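PDB 4HD1: squalene synthase HpnC from Alicyclobacillus acidocaldarius subsp. acidocaldarius, which probably acts as a transferase of the squalene/phytoene synthase family, joining isoprenoid diphosphates on the way to squalene-type products. Local coordinates for residues A[17-20]-A[21-25]; A[73-76]-A[77-80]. All coordinates share one frame; numbering follows the deposited sequence.

Contact 1. Residues A[17-20]-A[21-25]; sequences VCRR and LTRSH. With SO4 (sulfate ion), chain B.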
loop_
_atom_site.group_PDB
_atom_site.type_symbol
_atom_site.label_atom_id
_atom_site.label_comp_id
_atom_site.label_asym_id
_atom_site.label_seq_id
_atom_site.Cartn_x
_atom_site.Cartn_y
_atom_site.Cartn_z
ATOM N N VAL A 17 -12.489 17.721 -4.106
ATOM C CA VAL A 17 -12.114 17.460 -2.710
ATOM C C VAL A 17 -11.123 16.294 -2.669
ATOM O O VAL A 17 -10.040 16.417 -2.100
ATOM C CB VAL A 17 -13.339 17.176 -1.799
ATOM C CG1 VAL A 17 -12.905 16.833 -0.381
ATOM C CG2 VAL A 17 -14.289 18.373 -1.760
ATOM N N CYS A 18 -11.482 15.180 -3.303
ATOM C CA CYS A 18 -10.608 14.011 -3.358
ATOM C C CYS A 18 -9.238 14.357 -3.922
ATOM O O CYS A 18 -8.221 13.902 -3.403
ATOM C CB CYS A 18 -11.246 12.908 -4.180
ATOM S SG CYS A 18 -12.693 12.203 -3.371
ATOM N N ARG A 19 -9.221 15.186 -4.961
ATOM C CA ARG A 19 -7.976 15.629 -5.584
ATOM C C ARG A 19 -7.112 16.454 -4.631
ATOM O O ARG A 19 -5.899 16.229 -4.541
ATOM C CB ARG A 19 -8.273 16.421 -6.856
ATOM C CG ARG A 19 -7.045 16.841 -7.638
ATOM C CD ARG A 19 -7.463 17.773 -8.754
ATOM N NE ARG A 19 -6.372 18.058 -9.676
ATOM C CZ ARG A 19 -5.553 19.101 -9.582
ATOM N NH1 ARG A 19 -5.683 19.975 -8.594
ATOM N NH2 ARG A 19 -4.595 19.268 -10.482
ATOM N N ARG A 20 -7.741 17.400 -3.932
ATOM C CA ARG A 20 -7.067 18.210 -2.905
ATOM C C ARG A 20 -6.495 17.358 -1.779
ATOM O O ARG A 20 -5.321 17.495 -1.432
ATOM C CB ARG A 20 -8.024 19.242 -2.304
ATOM C CG ARG A 20 -7.850 20.656 -2.827
ATOM C CD ARG A 20 -8.311 21.693 -1.804
ATOM N NE ARG A 20 -9.707 21.511 -1.400
ATOM C CZ ARG A 20 -10.106 20.960 -0.254
ATOM N NH1 ARG A 20 -9.224 20.528 0.641
ATOM N NH2 ARG A 20 -11.400 20.840 0.003
ATOM N N LEU A 21 -7.334 16.490 -1.209
ATOM C CA LEU A 21 -6.931 15.623 -0.101
ATOM C C LEU A 21 -5.763 14.749 -0.529
ATOM O O LEU A 21 -4.811 14.554 0.234
ATOM C CB LEU A 21 -8.098 14.755 0.393
ATOM C CG LEU A 21 -9.382 15.440 0.908
ATOM C CD1 LEU A 21 -10.469 14.409 1.216
ATOM C CD2 LEU A 21 -9.147 16.371 2.101
ATOM N N THR A 22 -5.831 14.245 -1.761
ATOM C CA THR A 22 -4.789 13.386 -2.300
ATOM C C THR A 22 -3.473 14.137 -2.506
ATOM O O THR A 22 -2.435 13.718 -1.981
ATOM C CB THR A 22 -5.250 12.679 -3.593
ATOM O OG1 THR A 22 -6.316 11.773 -3.273
ATOM C CG2 THR A 22 -4.101 11.910 -4.247
ATOM N N ARG A 23 -3.519 15.247 -3.239
ATOM C CA ARG A 23 -2.303 16.005 -3.547
ATOM C C ARG A 23 -1.589 16.544 -2.306
ATOM O O ARG A 23 -0.361 16.564 -2.265
ATOM C CB ARG A 23 -2.581 17.120 -4.563
ATOM C CG ARG A 23 -2.873 16.591 -5.963
ATOM C CD ARG A 23 -3.167 17.702 -6.962
ATOM N NE ARG A 23 -1.950 18.295 -7.525
ATOM C CZ ARG A 23 -1.552 19.554 -7.332
ATOM N NH1 ARG A 23 -2.267 20.393 -6.588
ATOM N NH2 ARG A 23 -0.429 19.980 -7.896
ATOM N N SER A 24 -2.347 16.944 -1.289
ATOM C CA SER A 24 -1.745 17.454 -0.057
ATOM C C SER A 24 -1.154 16.346 0.821
ATOM O O SER A 24 -0.171 16.574 1.522
ATOM C CB SER A 24 -2.749 18.279 0.747
ATOM O OG SER A 24 -3.576 17.442 1.538
ATOM N N HIS A 25 -1.753 15.157 0.784
ATOM C CA HIS A 25 -1.299 14.033 1.614
ATOM C C HIS A 25 -0.162 13.249 1.009
ATOM O O HIS A 25 0.752 12.836 1.721
ATOM C CB HIS A 25 -2.463 13.104 1.960
ATOM C CG HIS A 25 -2.106 12.006 2.941
ATOM N ND1 HIS A 25 -1.991 12.227 4.264
ATOM C CD2 HIS A 25 -1.853 10.649 2.746
ATOM C CE1 HIS A 25 -1.672 11.073 4.885
ATOM N NE2 HIS A 25 -1.589 10.109 3.956
HETATM S S SO4 B . -5.619 16.504 -13.021
HETATM O O1 SO4 B . -6.078 16.599 -14.434
HETATM O O2 SO4 B . -6.742 16.822 -12.084
HETATM O O3 SO4 B . -5.162 15.128 -12.680
HETATM O O4 SO4 B . -4.475 17.471 -12.906
#
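C18 O is gripped twice by T22, by its backbone N at 2.9 Å and by its hydroxyl OG1, also at 2.9 Å. This is a local i to i+4 contact along helix 12-25, in an all-helical fold of the squalene/phytoene synthase family. The two donors come from opposite faces of the carbonyl plane. T22 OG1 is anti to its own carbonyl carbon (chi1 -66°), which turns the hydroxyl back along the helix to C18 O.

One residue on, R19 and R23 run side by side in the same direction, themselves one turn apart. Their guanidinium groups form an offset stack with centres 4.6 Å apart and planes 22° from parallel. R23 CD sits over the centre of the R19 group, 3.8 Å from R19 CZ. A sulfate ion, probably from the crystallisation liquor, lies at the edge of the R19 guanidinium. It is also hydrogen-bonded to Y45 OH and A3 N. The sulfate would be expected to offset part of the charge gathered by the two arginines.

V17 and L21 supply the apolar part, with V17 CG1 3.8 Å from L21 CD1. C18 and T22 face helix 41-56, and C18 also packs on helix 87-99. The extended chain of R19 sends two N-H groups to the sulfate: NE to O2 at 2.7 Å and NH2 to O4 at 3.0 Å.

Contact 2. Residues A[73-76]-A[77-80]; sequences EEEL and RRAF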
loop_
_atom_site.group_PDB
_atom_site.type_symbol
_atom_site.label_atom_id
_atom_site.label_comp_id
_atom_site.label_asym_id
_atom_site.label_seq_id
_atom_site.Cartn_x
_atom_site.Cartn_y
_atom_site.Cartn_z
ATOM N N GLU A 73 -15.881 2.361 8.165
ATOM C CA GLU A 73 -16.347 1.168 7.469
ATOM C C GLU A 73 -17.833 1.296 7.123
ATOM O O GLU A 73 -18.263 0.855 6.052
ATOM C CB GLU A 73 -16.086 -0.074 8.320
ATOM C CG GLU A 73 -16.462 -1.388 7.658
ATOM C CD GLU A 73 -16.009 -2.591 8.459
ATOM O OE1 GLU A 73 -16.854 -3.469 8.730
ATOM O OE2 GLU A 73 -14.814 -2.658 8.821
ATOM N N GLU A 74 -18.597 1.911 8.029
ATOM C CA GLU A 74 -20.005 2.230 7.792
ATOM C C GLU A 74 -20.204 3.142 6.585
ATOM O O GLU A 74 -21.087 2.896 5.756
ATOM C CB GLU A 74 -20.639 2.864 9.036
ATOM C CG GLU A 74 -21.057 1.863 10.099
ATOM C CD GLU A 74 -21.914 0.741 9.540
ATOM O OE1 GLU A 74 -22.922 1.033 8.860
ATOM O OE2 GLU A 74 -21.574 -0.437 9.778
ATOM N N GLU A 75 -19.386 4.191 6.499
ATOM C CA GLU A 75 -19.400 5.116 5.365
ATOM C C GLU A 75 -19.081 4.373 4.067
ATOM O O GLU A 75 -19.767 4.549 3.057
ATOM C CB GLU A 75 -18.413 6.271 5.597
ATOM C CG GLU A 75 -18.887 7.288 6.634
ATOM C CD GLU A 75 -17.755 8.030 7.339
ATOM O OE1 GLU A 75 -16.876 8.597 6.651
ATOM O OE2 GLU A 75 -17.754 8.065 8.593
ATOM N N LEU A 76 -18.056 3.524 4.114
ATOM C CA LEU A 76 -17.654 2.712 2.971
ATOM C C LEU A 76 -18.799 1.832 2.473
ATOM O O LEU A 76 -19.075 1.799 1.275
ATOM C CB LEU A 76 -16.422 1.866 3.320
ATOM C CG LEU A 76 -15.702 1.009 2.265
ATOM C CD1 LEU A 76 -16.351 -0.361 2.118
ATOM C CD2 LEU A 76 -15.562 1.708 0.914
ATOM N N ARG A 77 -19.466 1.132 3.390
ATOM C CA ARG A 77 -20.609 0.286 3.026
ATOM C C ARG A 77 -21.772 1.096 2.446
ATOM O O ARG A 77 -22.447 0.641 1.522
ATOM C CB ARG A 77 -21.082 -0.563 4.209
ATOM C CG ARG A 77 -19.981 -1.370 4.878
ATOM C CD ARG A 77 -20.545 -2.407 5.832
ATOM N NE ARG A 77 -20.396 -3.749 5.282
ATOM C CZ ARG A 77 -19.405 -4.578 5.590
ATOM N NH1 ARG A 77 -18.472 -4.216 6.466
ATOM N NH2 ARG A 77 -19.351 -5.776 5.026
ATOM N N ARG A 78 -21.989 2.294 2.984
ATOM C CA ARG A 78 -22.996 3.209 2.448
ATOM C C ARG A 78 -22.661 3.624 1.017
ATOM O O ARG A 78 -23.559 3.788 0.185
ATOM C CB ARG A 78 -23.157 4.439 3.346
ATOM C CG ARG A 78 -24.188 4.257 4.446
ATOM C CD ARG A 78 -24.471 5.553 5.189
ATOM N NE ARG A 78 -23.697 5.643 6.427
ATOM C CZ ARG A 78 -22.666 6.461 6.628
ATOM N NH1 ARG A 78 -22.261 7.297 5.675
ATOM N NH2 ARG A 78 -22.040 6.447 7.797
ATOM N N ALA A 79 -21.369 3.779 0.735
ATOM C CA ALA A 79 -20.911 4.141 -0.603
ATOM C C ALA A 79 -21.138 3.017 -1.620
ATOM O O ALA A 79 -21.265 3.279 -2.812
ATOM C CB ALA A 79 -19.454 4.565 -0.573
ATOM N N PHE A 80 -21.196 1.777 -1.142
ATOM C CA PHE A 80 -21.567 0.629 -1.974
ATOM C C PHE A 80 -23.074 0.440 -2.087
ATOM O O PHE A 80 -23.548 -0.287 -2.962
ATOM C CB PHE A 80 -20.939 -0.649 -1.431
ATOM C CG PHE A 80 -19.564 -0.910 -1.956
ATOM C CD1 PHE A 80 -19.364 -1.813 -2.995
ATOM C CD2 PHE A 80 -18.465 -0.243 -1.425
ATOM C CE1 PHE A 80 -18.090 -2.052 -3.488
ATOM C CE2 PHE A 80 -17.192 -0.473 -1.917
ATOM C CZ PHE A 80 -17.004 -1.377 -2.952
#
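E73 and R77 lie side by side and point the same way, one turn apart on helix 65-81. They form an i to i+4 salt bridge, E73 OE1 to R77 NH1 at 2.9 Å. The carboxylate meets the guanidinium at its edge, but the two planes are turned 55° from each other. E73 has its CG anti to the backbone N (chi1 -177°) and an extended chain, which carries OE1 alongside R77. The other oxygen, E73 OE2, makes a salt bridge to R114 of helix 104-118, so this carboxylate joins two helices.

R78 is placed differently. Its chain bends back, and one face of the guanidinium covers E75 CA and E74 O, both offset toward the rim. E75 CG is 3.5 Å from R78 NH1. The E75 carboxylate is nearly parallel to this guanidinium, yet E75 OE2 stays 4.6 Å from R78 NH2. The link is therefore packing plus a longer-range attraction. With R78 cut back to an alanine, E75 CG and the backbone under the guanidinium would probably lose their cover, and the E75 carboxylate its nearby positive charge.

On the inner side L76 and F80 run alongside each other, with L76 CD2 3.9 Å from F80 CE2. The F80 ring turns its edge to the carbonyl, and F80 CD2 is 3.4 Å from L76 O. L76 packs on L92 and F106, and F80 on I96. The same L76 O accepts F80 N at 3.2 Å.

Helix 65-81 is thus amphipathic here. Apolar groups face helices 87-99 and 104-118, while opposite charges pair on the flank. Of the Glu-Arg pairs between 73-76 and 77-80, E73 with R77 is the one whose charged atoms touch; the others probably act mainly through space.

Contacts 1 and 2 follow one another along the chain, on helix 12-25 and helix 65-81. Their centres are 20 Å apart, and their nearest atoms are about 10 Å apart, so they do not touch. Both lean on helix 87-99: V17 of contact 1 packs on P87, and A79 of contact 2 on F89. Contact 1 also meets helix 41-56, where H25 is hydrogen-bonded to D55. D55 lies in an aspartate-rich sequence, consistent with the diphosphate-binding motif of relatives. The centre of contact 2 lies 20 Å from the chain centre, that of contact 1 17 Å.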